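Local coordinates for cryptochrome DASH (Arabidopsis thaliana, PDB 2J4D), which repairs cyclobutane pyrimidine dimers in single-stranded DNA, binds DNA without sequence specificity, carries FAD and a folate light antenna, and may act as a photoreceptor, at residues M411-F416 against C426-N431; Y331-S336 against D422-S427. All coordinates share one frame; numbering follows the deposited sequence.

Interaction 1: residues M411-F416 against C426-N431; sequences MGAEWF and CSNYGN. With FAD (flavin-adenine dinucleotide), chain C.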
loop_
_atom_site.group_PDB
_atom_site.type_symbol
_atom_site.label_atom_id
_atom_site.label_comp_id
_atom_site.label_asym_id
_atom_site.label_seq_id
_atom_site.Cartn_x
_atom_site.Cartn_y
_atom_site.Cartn_z
ATOM N N MET A 411 -11.898 -5.367 14.423
ATOM C CA MET A 411 -11.547 -6.763 14.235
ATOM C C MET A 411 -11.345 -6.949 12.739
ATOM O O MET A 411 -10.411 -7.624 12.305
ATOM C CB MET A 411 -12.660 -7.686 14.735
ATOM C CG MET A 411 -12.807 -7.689 16.233
ATOM S SD MET A 411 -14.055 -8.863 16.768
ATOM C CE MET A 411 -13.034 -10.287 17.101
ATOM N N GLY A 412 -12.226 -6.337 11.954
ATOM C CA GLY A 412 -12.111 -6.434 10.511
ATOM C C GLY A 412 -10.909 -5.650 9.997
ATOM O O GLY A 412 -10.194 -6.102 9.096
ATOM N N ALA A 413 -10.672 -4.477 10.576
ATOM C CA ALA A 413 -9.544 -3.645 10.162
ATOM C C ALA A 413 -8.199 -4.314 10.448
ATOM O O ALA A 413 -7.275 -4.227 9.627
ATOM C CB ALA A 413 -9.613 -2.270 10.849
ATOM N N GLU A 414 -8.084 -4.985 11.596
ATOM C CA GLU A 414 -6.835 -5.656 11.947
ATOM C C GLU A 414 -6.599 -6.894 11.097
ATOM O O GLU A 414 -5.444 -7.250 10.812
ATOM C CB GLU A 414 -6.791 -6.008 13.447
ATOM C CG GLU A 414 -6.458 -4.784 14.321
ATOM C CD GLU A 414 -6.132 -5.110 15.773
ATOM O OE1 GLU A 414 -5.969 -6.296 16.123
ATOM O OE2 GLU A 414 -6.021 -4.152 16.567
ATOM N N TRP A 415 -7.679 -7.555 10.687
ATOM C CA TRP A 415 -7.532 -8.731 9.838
ATOM C C TRP A 415 -7.054 -8.275 8.459
ATOM O O TRP A 415 -6.236 -8.945 7.824
ATOM C CB TRP A 415 -8.848 -9.506 9.713
ATOM C CG TRP A 415 -8.667 -10.767 8.900
ATOM C CD1 TRP A 415 -9.291 -11.085 7.728
ATOM C CD2 TRP A 415 -7.764 -11.847 9.181
ATOM N NE1 TRP A 415 -8.831 -12.299 7.259
ATOM C CE2 TRP A 415 -7.894 -12.786 8.131
ATOM C CE3 TRP A 415 -6.856 -12.110 10.215
ATOM C CZ2 TRP A 415 -7.151 -13.972 8.085
ATOM C CZ3 TRP A 415 -6.113 -13.292 10.168
ATOM C CH2 TRP A 415 -6.269 -14.207 9.109
ATOM N N PHE A 416 -7.557 -7.130 7.998
ATOM C CA PHE A 416 -7.122 -6.585 6.714
ATOM C C PHE A 416 -5.640 -6.204 6.887
ATOM O O PHE A 416 -4.819 -6.411 5.992
ATOM C CB PHE A 416 -7.948 -5.346 6.343
ATOM C CG PHE A 416 -9.146 -5.632 5.469
ATOM C CD1 PHE A 416 -9.894 -6.799 5.627
ATOM C CD2 PHE A 416 -9.559 -4.697 4.516
ATOM C CE1 PHE A 416 -11.037 -7.031 4.851
ATOM C CE2 PHE A 416 -10.698 -4.914 3.735
ATOM C CZ PHE A 416 -11.442 -6.088 3.905
ATOM N N CYS A 426 -3.167 4.512 6.945
ATOM C CA CYS A 426 -4.014 5.644 6.592
ATOM C C CYS A 426 -5.208 5.208 5.757
ATOM O O CYS A 426 -6.355 5.532 6.074
ATOM C CB CYS A 426 -3.204 6.678 5.812
ATOM S SG CYS A 426 -1.653 7.166 6.612
ATOM N N SER A 427 -4.932 4.468 4.692
ATOM C CA SER A 427 -5.986 4.003 3.802
ATOM C C SER A 427 -6.843 2.906 4.420
ATOM O O SER A 427 -8.061 2.918 4.273
ATOM C CB SER A 427 -5.382 3.497 2.489
ATOM O OG SER A 427 -4.890 4.570 1.700
ATOM N N ASN A 428 -6.221 1.959 5.114
ATOM C CA ASN A 428 -6.995 0.865 5.694
ATOM C C ASN A 428 -7.952 1.338 6.775
ATOM O O ASN A 428 -9.161 1.145 6.682
ATOM C CB ASN A 428 -6.077 -0.204 6.283
ATOM C CG ASN A 428 -6.841 -1.458 6.685
ATOM O OD1 ASN A 428 -7.523 -2.060 5.862
ATOM N ND2 ASN A 428 -6.731 -1.850 7.949
ATOM N N TYR A 429 -7.403 1.941 7.819
ATOM C CA TYR A 429 -8.244 2.419 8.898
ATOM C C TYR A 429 -9.124 3.573 8.439
ATOM O O TYR A 429 -10.238 3.743 8.930
ATOM C CB TYR A 429 -7.363 2.789 10.087
ATOM C CG TYR A 429 -6.820 1.549 10.760
ATOM C CD1 TYR A 429 -7.562 0.889 11.749
ATOM C CD2 TYR A 429 -5.599 0.985 10.359
ATOM C CE1 TYR A 429 -7.109 -0.297 12.320
ATOM C CE2 TYR A 429 -5.135 -0.215 10.927
ATOM C CZ TYR A 429 -5.899 -0.847 11.906
ATOM O OH TYR A 429 -5.474 -2.031 12.471
ATOM N N GLY A 430 -8.627 4.355 7.483
ATOM C CA GLY A 430 -9.413 5.458 6.963
ATOM C C GLY A 430 -10.679 4.912 6.326
ATOM O O GLY A 430 -11.796 5.307 6.677
ATOM N N ASN A 431 -10.514 3.984 5.390
ATOM C CA ASN A 431 -11.667 3.399 4.723
ATOM C C ASN A 431 -12.552 2.614 5.693
ATOM O O ASN A 431 -13.779 2.623 5.549
ATOM C CB ASN A 431 -11.215 2.511 3.566
ATOM C CG ASN A 431 -10.919 3.301 2.301
ATOM O OD1 ASN A 431 -11.832 3.733 1.598
ATOM N ND2 ASN A 431 -9.637 3.505 2.010
HETATM P PA FAD C . -7.761 1.379 -8.380
HETATM O O1A FAD C . -6.979 1.015 -9.579
HETATM O O2A FAD C . -9.236 1.492 -8.467
HETATM O O5B FAD C . -7.221 2.769 -7.775
HETATM C C5B FAD C . -5.902 3.254 -8.108
HETATM C C4B FAD C . -5.198 3.657 -6.808
HETATM O O4B FAD C . -5.983 4.657 -6.160
HETATM C C3B FAD C . -5.041 2.538 -5.784
HETATM O O3B FAD C . -3.947 1.683 -6.071
HETATM C C2B FAD C . -4.917 3.324 -4.515
HETATM O O2B FAD C . -3.607 3.731 -4.190
HETATM C C1B FAD C . -5.891 4.494 -4.735
HETATM N N9A FAD C . -7.253 4.293 -4.198
HETATM C C8A FAD C . -8.375 3.860 -4.876
HETATM N N7A FAD C . -9.448 3.796 -4.099
HETATM C C5A FAD C . -9.010 4.210 -2.861
HETATM C C6A FAD C . -9.673 4.351 -1.619
HETATM N N6A FAD C . -10.962 4.107 -1.423
HETATM N N1A FAD C . -8.919 4.791 -0.543
HETATM C C2A FAD C . -7.580 5.056 -0.700
HETATM N N3A FAD C . -6.886 4.941 -1.858
HETATM C C4A FAD C . -7.640 4.503 -2.903
HETATM N N1 FAD C . -6.122 0.779 -0.078
HETATM C C2 FAD C . -4.784 0.695 0.242
HETATM O O2 FAD C . -3.931 1.153 -0.496
HETATM N N3 FAD C . -4.425 0.064 1.443
HETATM C C4 FAD C . -5.340 -0.488 2.337
HETATM O O4 FAD C . -4.957 -1.038 3.386
HETATM C C4X FAD C . -6.713 -0.399 2.001
HETATM N N5 FAD C . -7.705 -0.930 2.840
HETATM C C5X FAD C . -9.059 -0.737 2.559
HETATM C C6 FAD C . -10.044 -1.161 3.461
HETATM C C7 FAD C . -11.424 -0.984 3.207
HETATM C C7M FAD C . -12.434 -1.461 4.222
HETATM C C8 FAD C . -11.817 -0.345 1.975
HETATM C C8M FAD C . -13.276 -0.113 1.615
HETATM C C9 FAD C . -10.835 0.086 1.062
HETATM C C9A FAD C . -9.445 -0.097 1.327
HETATM N N10 FAD C . -8.430 0.328 0.419
HETATM C C10 FAD C . -7.067 0.243 0.778
HETATM C "C1'" FAD C . -8.780 1.220 -0.733
HETATM C "C2'" FAD C . -9.076 0.532 -2.081
HETATM O "O2'" FAD C . -10.033 -0.496 -1.894
HETATM C "C3'" FAD C . -7.791 -0.059 -2.656
HETATM O "O3'" FAD C . -6.778 0.959 -2.787
HETATM C "C4'" FAD C . -7.941 -0.684 -4.054
HETATM O "O4'" FAD C . -8.863 -1.775 -4.014
HETATM C "C5'" FAD C . -6.578 -1.175 -4.526
HETATM O "O5'" FAD C . -6.689 -1.739 -5.834
HETATM P P FAD C . -6.403 -0.980 -7.187
HETATM O O1P FAD C . -4.993 -0.564 -7.106
HETATM O O2P FAD C . -6.723 -1.886 -8.324
HETATM O O3P FAD C . -7.443 0.214 -7.310
HETATM O O HOH W 1 -5.869 -1.568 15.281
#
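Ala413 and Asn428 join two helices of the all-helical FAD-binding domain of the photolyase/cryptochrome fold, running nearly antiparallel at 157° with axes 9.8 Å apart. The tight part is polar at its centre. Asn428 CG lies anti to the backbone N (chi1 -170°), which carries the amide toward helix 409-419, and ND2 donates to Ala413 O at 3.0 Å; the acceptor lies close to the amide plane. This bond fixes the amide's rotation and leaves OD1 turned to Phe416 and the flavin. Asn428 OD1 packs 3.3 Å from Phe416 CB, at the edge of that ring. Asn428 OD1 is also 3.2 Å from FAD N5. Phe416 brings the same edge to the isoalloxazine, CD2 meeting C6. Ala413 CB meets the Tyr429 ring obliquely, 3.5 Å from CE1. The looser side is at the Tyr429 hydroxyl, where Glu414 CG lies 3.5 Å from OH and a water bridges OE2 to OH, donating to both; Glu414 is held by Thr82, Phe84 and Phe85, and Tyr429 OH by Glu417. Asn431 lies between the flavin and the folded-back adenine, ND2 donating to N1A at 2.9 Å and 171° while OD1 accepts from N6A.

Interaction 2: residues Y331-S336 against D422-S427; sequences YFRFLS and DYDPCS. With FAD (flavin-adenine dinucleotide), chain C.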
loop_
_atom_site.group_PDB
_atom_site.type_symbol
_atom_site.label_atom_id
_atom_site.label_comp_id
_atom_site.label_asym_id
_atom_site.label_seq_id
_atom_site.Cartn_x
_atom_site.Cartn_y
_atom_site.Cartn_z
ATOM N N TYR A 331 -5.901 11.972 0.352
ATOM C CA TYR A 331 -6.834 12.412 1.381
ATOM C C TYR A 331 -6.709 11.621 2.671
ATOM O O TYR A 331 -6.628 12.204 3.748
ATOM C CB TYR A 331 -8.273 12.331 0.865
ATOM C CG TYR A 331 -9.303 12.875 1.828
ATOM C CD1 TYR A 331 -9.262 14.208 2.242
ATOM C CD2 TYR A 331 -10.316 12.056 2.332
ATOM C CE1 TYR A 331 -10.199 14.715 3.136
ATOM C CE2 TYR A 331 -11.262 12.551 3.228
ATOM C CZ TYR A 331 -11.198 13.880 3.626
ATOM O OH TYR A 331 -12.128 14.375 4.511
ATOM N N PHE A 332 -6.704 10.294 2.584
ATOM C CA PHE A 332 -6.590 9.515 3.813
ATOM C C PHE A 332 -5.228 9.687 4.477
ATOM O O PHE A 332 -5.114 9.617 5.700
ATOM C CB PHE A 332 -6.888 8.035 3.553
ATOM C CG PHE A 332 -8.365 7.732 3.462
ATOM C CD1 PHE A 332 -9.217 8.051 4.519
ATOM C CD2 PHE A 332 -8.901 7.140 2.327
ATOM C CE1 PHE A 332 -10.581 7.784 4.444
ATOM C CE2 PHE A 332 -10.268 6.867 2.238
ATOM C CZ PHE A 332 -11.110 7.187 3.297
ATOM N N ARG A 333 -4.197 9.917 3.673
ATOM C CA ARG A 333 -2.860 10.118 4.224
ATOM C C ARG A 333 -2.855 11.420 5.042
ATOM O O ARG A 333 -2.360 11.450 6.173
ATOM C CB ARG A 333 -1.831 10.175 3.082
ATOM C CG ARG A 333 -0.462 10.709 3.474
ATOM C CD ARG A 333 0.290 9.778 4.397
ATOM N NE ARG A 333 0.646 8.525 3.740
ATOM C CZ ARG A 333 1.470 7.619 4.259
ATOM N NH1 ARG A 333 2.031 7.829 5.446
ATOM N NH2 ARG A 333 1.725 6.498 3.599
ATOM N N PHE A 334 -3.415 12.494 4.490
ATOM C CA PHE A 334 -3.442 13.757 5.237
ATOM C C PHE A 334 -4.402 13.646 6.417
ATOM O O PHE A 334 -4.148 14.181 7.493
ATOM C CB PHE A 334 -3.860 14.932 4.334
ATOM C CG PHE A 334 -2.882 15.228 3.222
ATOM C CD1 PHE A 334 -1.529 15.398 3.492
ATOM C CD2 PHE A 334 -3.319 15.341 1.902
ATOM C CE1 PHE A 334 -0.620 15.670 2.459
ATOM C CE2 PHE A 334 -2.419 15.616 0.862
ATOM C CZ PHE A 334 -1.068 15.779 1.146
ATOM N N LEU A 335 -5.498 12.922 6.220
ATOM C CA LEU A 335 -6.492 12.753 7.275
ATOM C C LEU A 335 -5.887 12.024 8.478
ATOM O O LEU A 335 -6.267 12.284 9.621
ATOM C CB LEU A 335 -7.695 11.983 6.722
ATOM C CG LEU A 335 -9.084 12.113 7.359
ATOM C CD1 LEU A 335 -9.467 13.572 7.553
ATOM C CD2 LEU A 335 -10.093 11.433 6.444
ATOM N N SER A 336 -4.935 11.127 8.233
ATOM C CA SER A 336 -4.314 10.401 9.336
ATOM C C SER A 336 -3.649 11.392 10.281
ATOM O O SER A 336 -3.643 11.196 11.498
ATOM C CB SER A 336 -3.280 9.378 8.830
ATOM O OG SER A 336 -2.109 9.997 8.315
ATOM N N ASP A 422 -1.321 -4.526 0.125
ATOM C CA ASP A 422 -1.305 -3.070 0.080
ATOM C C ASP A 422 -1.642 -2.391 1.391
ATOM O O ASP A 422 -1.945 -1.194 1.413
ATOM C CB ASP A 422 -2.252 -2.537 -1.013
ATOM C CG ASP A 422 -3.708 -2.965 -0.821
ATOM O OD1 ASP A 422 -4.171 -3.098 0.335
ATOM O OD2 ASP A 422 -4.406 -3.142 -1.846
ATOM N N TYR A 423 -1.569 -3.129 2.489
ATOM C CA TYR A 423 -1.904 -2.536 3.770
ATOM C C TYR A 423 -1.178 -1.225 3.985
ATOM O O TYR A 423 0.044 -1.151 3.859
ATOM C CB TYR A 423 -1.561 -3.453 4.936
ATOM C CG TYR A 423 -1.669 -2.715 6.255
ATOM C CD1 TYR A 423 -2.904 -2.245 6.709
ATOM C CD2 TYR A 423 -0.535 -2.441 7.022
ATOM C CE1 TYR A 423 -3.011 -1.518 7.895
ATOM C CE2 TYR A 423 -0.627 -1.711 8.212
ATOM C CZ TYR A 423 -1.871 -1.256 8.639
ATOM O OH TYR A 423 -1.984 -0.542 9.810
ATOM N N ASP A 424 -1.961 -0.210 4.333
ATOM C CA ASP A 424 -1.482 1.139 4.600
ATOM C C ASP A 424 -2.359 1.587 5.774
ATOM O O ASP A 424 -3.590 1.557 5.680
ATOM C CB ASP A 424 -1.731 2.011 3.361
ATOM C CG ASP A 424 -1.286 3.440 3.551
ATOM O OD1 ASP A 424 -0.344 3.861 2.845
ATOM O OD2 ASP A 424 -1.873 4.139 4.401
ATOM N N PRO A 425 -1.752 1.994 6.901
ATOM C CA PRO A 425 -2.619 2.404 8.007
ATOM C C PRO A 425 -3.617 3.504 7.683
ATOM O O PRO A 425 -4.777 3.430 8.092
ATOM C CB PRO A 425 -1.632 2.813 9.103
ATOM C CG PRO A 425 -0.409 3.234 8.333
ATOM C CD PRO A 425 -0.331 2.179 7.245
ATOM N N CYS A 426 -3.167 4.512 6.945
ATOM C CA CYS A 426 -4.014 5.644 6.592
ATOM C C CYS A 426 -5.208 5.208 5.757
ATOM O O CYS A 426 -6.355 5.532 6.074
ATOM C CB CYS A 426 -3.204 6.678 5.812
ATOM S SG CYS A 426 -1.653 7.166 6.612
ATOM N N SER A 427 -4.932 4.468 4.692
ATOM C CA SER A 427 -5.986 4.003 3.802
ATOM C C SER A 427 -6.843 2.906 4.420
ATOM O O SER A 427 -8.061 2.918 4.273
ATOM C CB SER A 427 -5.382 3.497 2.489
ATOM O OG SER A 427 -4.890 4.570 1.700
HETATM P PA FAD C . -7.761 1.379 -8.380
HETATM O O1A FAD C . -6.979 1.015 -9.579
HETATM O O2A FAD C . -9.236 1.492 -8.467
HETATM O O5B FAD C . -7.221 2.769 -7.775
HETATM C C5B FAD C . -5.902 3.254 -8.108
HETATM C C4B FAD C . -5.198 3.657 -6.808
HETATM O O4B FAD C . -5.983 4.657 -6.160
HETATM C C3B FAD C . -5.041 2.538 -5.784
HETATM O O3B FAD C . -3.947 1.683 -6.071
HETATM C C2B FAD C . -4.917 3.324 -4.515
HETATM O O2B FAD C . -3.607 3.731 -4.190
HETATM C C1B FAD C . -5.891 4.494 -4.735
HETATM N N9A FAD C . -7.253 4.293 -4.198
HETATM C C8A FAD C . -8.375 3.860 -4.876
HETATM N N7A FAD C . -9.448 3.796 -4.099
HETATM C C5A FAD C . -9.010 4.210 -2.861
HETATM C C6A FAD C . -9.673 4.351 -1.619
HETATM N N6A FAD C . -10.962 4.107 -1.423
HETATM N N1A FAD C . -8.919 4.791 -0.543
HETATM C C2A FAD C . -7.580 5.056 -0.700
HETATM N N3A FAD C . -6.886 4.941 -1.858
HETATM C C4A FAD C . -7.640 4.503 -2.903
HETATM N N1 FAD C . -6.122 0.779 -0.078
HETATM C C2 FAD C . -4.784 0.695 0.242
HETATM O O2 FAD C . -3.931 1.153 -0.496
HETATM N N3 FAD C . -4.425 0.064 1.443
HETATM C C4 FAD C . -5.340 -0.488 2.337
HETATM O O4 FAD C . -4.957 -1.038 3.386
HETATM C C4X FAD C . -6.713 -0.399 2.001
HETATM N N5 FAD C . -7.705 -0.930 2.840
HETATM C C5X FAD C . -9.059 -0.737 2.559
HETATM C C6 FAD C . -10.044 -1.161 3.461
HETATM C C7 FAD C . -11.424 -0.984 3.207
HETATM C C7M FAD C . -12.434 -1.461 4.222
HETATM C C8 FAD C . -11.817 -0.345 1.975
HETATM C C8M FAD C . -13.276 -0.113 1.615
HETATM C C9 FAD C . -10.835 0.086 1.062
HETATM C C9A FAD C . -9.445 -0.097 1.327
HETATM N N10 FAD C . -8.430 0.328 0.419
HETATM C C10 FAD C . -7.067 0.243 0.778
HETATM C "C1'" FAD C . -8.780 1.220 -0.733
HETATM C "C2'" FAD C . -9.076 0.532 -2.081
HETATM O "O2'" FAD C . -10.033 -0.496 -1.894
HETATM C "C3'" FAD C . -7.791 -0.059 -2.656
HETATM O "O3'" FAD C . -6.778 0.959 -2.787
HETATM C "C4'" FAD C . -7.941 -0.684 -4.054
HETATM O "O4'" FAD C . -8.863 -1.775 -4.014
HETATM C "C5'" FAD C . -6.578 -1.175 -4.526
HETATM O "O5'" FAD C . -6.689 -1.739 -5.834
HETATM P P FAD C . -6.403 -0.980 -7.187
HETATM O O1P FAD C . -4.993 -0.564 -7.106
HETATM O O2P FAD C . -6.723 -1.886 -8.324
HETATM O O3P FAD C . -7.443 0.214 -7.310
HETATM O O HOH W 2 -6.751 8.151 7.284
HETATM O O HOH W 3 -0.782 6.461 2.190
#
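Cys426 CB sits against helix 317-339, 3.5 Å from Phe332 O and close to Arg333 CA. Its SG lies beside Ser336, 3.5 Å from CB, and over one face of the Arg333 guanidinium. That arginine runs outward: from CB, CG goes anti to the backbone N (chi1 166°), the chain bends at chi2 and chi3, CD and NE run past the sulfur, and NH2 ends 3.4 Å from Asp424 OD1 in a salt bridge, with the guanidinium and carboxylate planes 86° apart. A water donates to Asp424 OD1 and accepts weakly from Arg333 NH2, while NH1 forms a salt bridge with Glu144. Asp424 is also the N-cap of helix 425-436 in this photolyase-type FAD pocket: OD2 takes Ser427 N at 3.1 Å, from above the carboxylate plane, and weakly Cys426 N. Its own N donates to FAD O4, and Asp422 O accepts from flavin N3 at 2.8 Å. Phe332 turns its ring edge to the adenine, CD2 3.7 Å from N1A, and its CB packs on Cys426 O. An alanine here would probably leave a gap beside the adenine, taking away the ring that abuts N1A and Tyr434. A water donates to Phe332 O and Cys426 O.

Of the segments involved, 331-336 on helix 317-339 comes first along the chain, which then passes through helices 360-367, 374-386 and 391-404 before reaching 411-416 on helix 409-419. A short turn leads through 422-424 into helix 425-436, where both contacts close. Interaction 2 closes a long loop, with 85 residues between its segments, whereas interaction 1 is a local hairpin of helices with nine between. The second segments overlap at Cys426 and Ser427; both loops end on the same stretch, the shorter starting within the longer. Helix 425-436 is thus tied to helix 317-339 and to helix 409-419, with FAD touching both contacts; Gly430 and Asn431 pack on Phe332, and Tyr423 on Asn428 and Tyr429.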